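PDB 3DWC: metallocarboxypeptidase from Trypanosoma cruzi, which is an M32-family metallocarboxypeptidase that removes single amino acids from the C-terminus of peptides, probably with broad specificity except for proline. Local coordinates for the interface of chains A and B. Residues are numbered along the deposited sequence; one frame, centred on the assembly and turned at random. Chains: chain A/B, Metallocarboxypeptidase.

Contact 1: the interface of chains A and B. Residues chain A 18, 21, 245; chain B 37-38, 41.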
ATOM      1  N   ARG A  18      10.031   1.572 -11.917  1.00 35.31           N
ATOM      2  CA  ARG A  18      10.077   0.911 -10.623  1.00 35.69           C
ATOM      3  C   ARG A  18       9.806   1.880  -9.496  1.00 35.71           C
ATOM      4  O   ARG A  18       8.984   1.590  -8.629  1.00 36.66           O
ATOM      5  CB  ARG A  18      11.451   0.250 -10.406  1.00 35.59           C
ATOM      6  CG  ARG A  18      11.784  -0.907 -11.392  1.00 35.23           C
ATOM      7  CD  ARG A  18      10.622  -1.792 -11.728  1.00 34.68           C
ATOM      8  NE  ARG A  18      11.046  -2.848 -12.665  1.00 32.02           N
ATOM      9  CZ  ARG A  18      10.207  -3.664 -13.262  1.00 34.17           C
ATOM     10  NH1 ARG A  18       8.921  -3.588 -13.019  1.00 36.20           N
ATOM     11  NH2 ARG A  18      10.652  -4.575 -14.125  1.00 34.93           N
ATOM     12  N   HIS A  21       6.101   2.951  -9.513  1.00 32.39           N
ATOM     13  CA  HIS A  21       5.293   1.912  -8.872  1.00 33.68           C
ATOM     14  C   HIS A  21       5.067   2.203  -7.381  1.00 33.74           C
ATOM     15  O   HIS A  21       3.949   2.109  -6.870  1.00 32.75           O
ATOM     16  CB  HIS A  21       5.950   0.550  -9.070  1.00 32.84           C
ATOM     17  CG  HIS A  21       5.307  -0.562  -8.294  1.00 32.84           C
ATOM     18  ND1 HIS A  21       4.602  -1.576  -8.902  1.00 34.69           N
ATOM     19  CD2 HIS A  21       5.297  -0.839  -6.965  1.00 33.85           C
ATOM     20  CE1 HIS A  21       4.178  -2.424  -7.982  1.00 36.13           C
ATOM     21  NE2 HIS A  21       4.563  -1.988  -6.800  1.00 37.54           N
ATOM     22  N   GLU A 245      -0.178  -3.514 -13.802  1.00 36.12           N
ATOM     23  CA  GLU A 245      -0.235  -4.927 -13.360  1.00 34.77           C
ATOM     24  C   GLU A 245      -1.200  -5.109 -12.162  1.00 34.18           C
ATOM     25  O   GLU A 245      -1.433  -6.225 -11.724  1.00 37.04           O
ATOM     26  CB  GLU A 245       1.152  -5.394 -12.950  1.00 33.32           C
ATOM     27  CG  GLU A 245       2.273  -5.142 -13.954  1.00 32.55           C
ATOM     28  CD  GLU A 245       2.963  -3.777 -13.869  1.00 34.97           C
ATOM     29  OE1 GLU A 245       3.955  -3.640 -14.613  1.00 35.73           O
ATOM     30  OE2 GLU A 245       2.538  -2.829 -13.133  1.00 33.34           O
TER
ATOM     31  N   LYS B  37      -1.364 -11.354  -9.727  1.00 28.88           N
ATOM     32  CA  LYS B  37      -0.616 -10.903 -10.887  1.00 28.04           C
ATOM     33  C   LYS B  37       0.240  -9.621 -10.735  1.00 26.77           C
ATOM     34  O   LYS B  37       1.021  -9.315 -11.613  1.00 26.23           O
ATOM     35  CB  LYS B  37      -1.541 -10.755 -12.087  1.00 28.62           C
ATOM     36  CG  LYS B  37      -2.066 -12.070 -12.657  1.00 28.59           C
ATOM     37  CD  LYS B  37      -3.016 -11.720 -13.755  1.00 29.95           C
ATOM     38  CE  LYS B  37      -3.745 -12.855 -14.294  1.00 33.99           C
ATOM     39  NZ  LYS B  37      -4.335 -12.540 -15.645  1.00 34.75           N
ATOM     40  N   GLY B  38       0.085  -8.880  -9.654  1.00 26.29           N
ATOM     41  CA  GLY B  38       0.939  -7.719  -9.369  1.00 26.87           C
ATOM     42  C   GLY B  38       2.294  -8.007  -8.746  1.00 26.62           C
ATOM     43  O   GLY B  38       3.067  -7.084  -8.449  1.00 27.80           O
ATOM     44  N   ALA B  41       5.799  -7.215 -10.633  1.00 26.98           N
ATOM     45  CA  ALA B  41       5.949  -5.748 -10.602  1.00 26.24           C
ATOM     46  C   ALA B  41       6.333  -5.254  -9.259  1.00 25.41           C
ATOM     47  O   ALA B  41       7.176  -4.368  -9.146  1.00 25.09           O
ATOM     48  CB  ALA B  41       4.665  -5.052 -11.064  1.00 25.51           C
TER
HETATM   49  O   HOH W   1       7.282  -2.256 -10.969  1.00 10.64           O
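The methyl group of B:Ala41 lies over one flat face of the A:Glu245 carboxylate, almost directly above its carbon, with B:Ala41 CB 3.5 Å from A:Glu245 CD. This is van der Waals packing of a small apolar group on a carboxylate face. The glutamate reaches it by a bend at its second torsion (chi2 87°), which turns that face toward the methyl, with A:Glu245 CG beside it at 3.8 Å from B:Ala41 CB. Next to this, the carbonyl O of B:Ala41 lies 3.7 Å above one face of the A:His21 imidazole, offset toward the rim near ND1 and CE1. The ring is put there with CG anti to the backbone N (chi1 172°). The polar link runs through water 1, which is 2.8 Å from B:Ala41 O and 2.9 Å from A:Arg18 NH1; it meets the guanidinium at its edge and in its plane, with 153° at the hydrogen. Further out, A:Arg18 and A:His21 stand on helix 4-32 of chain A, and B:Ala41 belongs to the first turn of the chain B helix that begins at residue 39. B:Lys37 and B:Gly38 lead into that helix, their backbone near A:Glu245 O. The patch fits a helix start of one subunit against the other by packing and a water bridge, in a two-fold interface that may represent a dimer.

Contact 2: the interface of chains A and B. Residues chain A 226-230, 245-246; chain B 35, 37-38.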
ATOM      1  N   ASP A 226      -9.911  -7.905 -14.785  1.00 34.52           N
ATOM      2  CA  ASP A 226      -9.072  -8.971 -14.237  1.00 35.45           C
ATOM      3  C   ASP A 226      -8.808  -8.712 -12.733  1.00 35.80           C
ATOM      4  O   ASP A 226      -7.981  -7.936 -12.397  1.00 36.25           O
ATOM      5  CB  ASP A 226      -7.773  -9.100 -15.016  1.00 35.42           C
ATOM      6  CG  ASP A 226      -6.886 -10.222 -14.479  1.00 36.88           C
ATOM      7  OD1 ASP A 226      -7.358 -11.011 -13.621  1.00 36.50           O
ATOM      8  OD2 ASP A 226      -5.714 -10.265 -14.889  1.00 41.04           O
ATOM      9  N   PHE A 227      -9.561  -9.374 -11.860  1.00 35.79           N
ATOM     10  CA  PHE A 227      -9.384  -9.266 -10.422  1.00 35.25           C
ATOM     11  C   PHE A 227      -8.153  -9.972  -9.882  1.00 34.33           C
ATOM     12  O   PHE A 227      -7.830  -9.858  -8.718  1.00 34.95           O
ATOM     13  CB  PHE A 227     -10.635  -9.748  -9.677  1.00 36.04           C
ATOM     14  CG  PHE A 227     -11.754  -8.726  -9.623  1.00 35.24           C
ATOM     15  CD1 PHE A 227     -12.886  -8.874 -10.413  1.00 38.11           C
ATOM     16  CD2 PHE A 227     -11.692  -7.644  -8.760  1.00 37.35           C
ATOM     17  CE1 PHE A 227     -13.952  -7.962 -10.335  1.00 37.10           C
ATOM     18  CE2 PHE A 227     -12.723  -6.693  -8.715  1.00 36.91           C
ATOM     19  CZ  PHE A 227     -13.851  -6.850  -9.479  1.00 35.81           C
ATOM     20  N   ASP A 228      -7.463 -10.730 -10.695  1.00 34.93           N
ATOM     21  CA  ASP A 228      -6.111 -11.185 -10.297  1.00 34.99           C
ATOM     22  C   ASP A 228      -5.062 -10.062 -10.541  1.00 34.02           C
ATOM     23  O   ASP A 228      -3.936 -10.146 -10.062  1.00 34.14           O
ATOM     24  CB  ASP A 228      -5.729 -12.472 -11.068  1.00 34.06           C
ATOM     25  CG  ASP A 228      -6.520 -13.706 -10.616  1.00 38.94           C
ATOM     26  OD1 ASP A 228      -6.657 -14.652 -11.428  1.00 46.95           O
ATOM     27  OD2 ASP A 228      -6.964 -13.765  -9.462  1.00 42.83           O
ATOM     28  N   GLY A 229      -5.461  -9.022 -11.269  1.00 33.95           N
ATOM     29  CA  GLY A 229      -4.625  -7.857 -11.616  1.00 33.60           C
ATOM     30  C   GLY A 229      -5.273  -6.509 -11.244  1.00 33.29           C
ATOM     31  O   GLY A 229      -5.033  -5.513 -11.882  1.00 33.26           O
ATOM     32  N   GLY A 230      -6.054  -6.460 -10.183  1.00 33.74           N
ATOM     33  CA  GLY A 230      -6.723  -5.205  -9.785  1.00 33.61           C
ATOM     34  C   GLY A 230      -7.661  -5.357  -8.630  1.00 34.51           C
ATOM     35  O   GLY A 230      -7.834  -6.448  -8.161  1.00 35.93           O
ATOM     36  N   GLU A 245      -0.178  -3.514 -13.802  1.00 36.12           N
ATOM     37  CA  GLU A 245      -0.235  -4.927 -13.360  1.00 34.77           C
ATOM     38  C   GLU A 245      -1.200  -5.109 -12.162  1.00 34.18           C
ATOM     39  O   GLU A 245      -1.433  -6.225 -11.724  1.00 37.04           O
ATOM     40  CB  GLU A 245       1.152  -5.394 -12.950  1.00 33.32           C
ATOM     41  CG  GLU A 245       2.273  -5.142 -13.954  1.00 32.55           C
ATOM     42  CD  GLU A 245       2.963  -3.777 -13.869  1.00 34.97           C
ATOM     43  OE1 GLU A 245       3.955  -3.640 -14.613  1.00 35.73           O
ATOM     44  OE2 GLU A 245       2.538  -2.829 -13.133  1.00 33.34           O
ATOM     45  N   ASP A 246      -1.728  -4.012 -11.646  1.00 34.50           N
ATOM     46  CA  ASP A 246      -2.383  -3.923 -10.336  1.00 33.59           C
ATOM     47  C   ASP A 246      -3.200  -2.640 -10.308  1.00 33.38           C
ATOM     48  O   ASP A 246      -2.873  -1.649  -9.577  1.00 34.69           O
ATOM     49  CB  ASP A 246      -1.333  -3.956  -9.236  1.00 33.80           C
ATOM     50  CG  ASP A 246      -1.892  -4.314  -7.878  1.00 35.17           C
ATOM     51  OD1 ASP A 246      -3.128  -4.222  -7.692  1.00 33.86           O
ATOM     52  OD2 ASP A 246      -1.064  -4.705  -6.993  1.00 34.58           O
TER
ATOM     53  N   PRO B  35      -3.236  -8.191  -5.404  1.00 27.28           N
ATOM     54  CA  PRO B  35      -3.633  -9.384  -6.116  1.00 27.89           C
ATOM     55  C   PRO B  35      -2.470 -10.114  -6.768  1.00 28.99           C
ATOM     56  O   PRO B  35      -1.467  -9.488  -7.078  1.00 28.92           O
ATOM     57  CB  PRO B  35      -4.526  -8.839  -7.231  1.00 28.05           C
ATOM     58  CG  PRO B  35      -4.126  -7.503  -7.443  1.00 27.67           C
ATOM     59  CD  PRO B  35      -3.652  -6.973  -6.119  1.00 27.07           C
ATOM     60  N   LYS B  37      -1.364 -11.354  -9.727  1.00 28.88           N
ATOM     61  CA  LYS B  37      -0.616 -10.903 -10.887  1.00 28.04           C
ATOM     62  C   LYS B  37       0.240  -9.621 -10.735  1.00 26.77           C
ATOM     63  O   LYS B  37       1.021  -9.315 -11.613  1.00 26.23           O
ATOM     64  CB  LYS B  37      -1.541 -10.755 -12.087  1.00 28.62           C
ATOM     65  CG  LYS B  37      -2.066 -12.070 -12.657  1.00 28.59           C
ATOM     66  CD  LYS B  37      -3.016 -11.720 -13.755  1.00 29.95           C
ATOM     67  CE  LYS B  37      -3.745 -12.855 -14.294  1.00 33.99           C
ATOM     68  NZ  LYS B  37      -4.335 -12.540 -15.645  1.00 34.75           N
ATOM     69  N   GLY B  38       0.085  -8.880  -9.654  1.00 26.29           N
ATOM     70  CA  GLY B  38       0.939  -7.719  -9.369  1.00 26.87           C
ATOM     71  C   GLY B  38       2.294  -8.007  -8.746  1.00 26.62           C
ATOM     72  O   GLY B  38       3.067  -7.084  -8.449  1.00 27.80           O
TER
HETATM   73  O   HOH W   2       1.555  -4.847  -7.834  1.00 16.86           O
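The side chain of B:Lys37 runs extended beyond CG across the tip of A:Asp226, the two crossing at about a right angle. Its ammonium NZ forms a salt bridge and hydrogen bond of 2.8 Å with A:Asp226 OD2, approaching from above the carboxylate plane, 35° out of it. A:Asp226 presents this oxygen with CG anti to the backbone N (chi1 -179°), while its other oxygen, OD1, accepts the backbone N-H of A:Asp228 at 2.9 Å, a bond within the chain that ties the carboxylate to the turn and should limit its rotation. The methylenes of the lysine lie alongside A:Asp228, whose CB is 3.8 Å from B:Lys37 CE; the A:Asp228 carboxylate does not touch the ammonium but may add to the negative field around it. At the root of the lysine, B:Lys37 N donates to A:Asp228 O at 2.9 Å, so one residue is held at both ends. B:Pro35 fits between two stretches of chain A: its CB faces the carbonyl of A:Asp228, and CG lies 3.5 Å from A:Gly230 N. The A:Asp246 side chain crosses the ring obliquely and rests OD1 against its CG-CD edge, 3.2 Å from B:Pro35 CD, a close carbon-oxygen contact. The chain B loop before the helix that starts at residue 39 is thus seated between residues 226 to 230 of chain A and the start of strand 246-251. Water 2 bridges A:Asp246 OD2 and B:Gly38 O, at 2.8 Å from each of these two oxygens.

Contact 1 and contact 2 are neighbouring parts of one two-fold interface, their C-alpha centres about 9 Å apart, and they share A:Glu245, B:Lys37 and B:Gly38. A:Glu245 directly precedes strand 246-251, so its side chain serves contact 1 while its backbone leads into contact 2; on chain B, the same loop continues into the helix starting at residue 39. Contact 2 brings the direct polar bonds, whereas contact 1 adds packing and a water bridge. The centres lie about 17 Å and 13 Å from A:Glu268, the predicted catalytic residue, and the structure alone shows no direct role in catalysis for either patch.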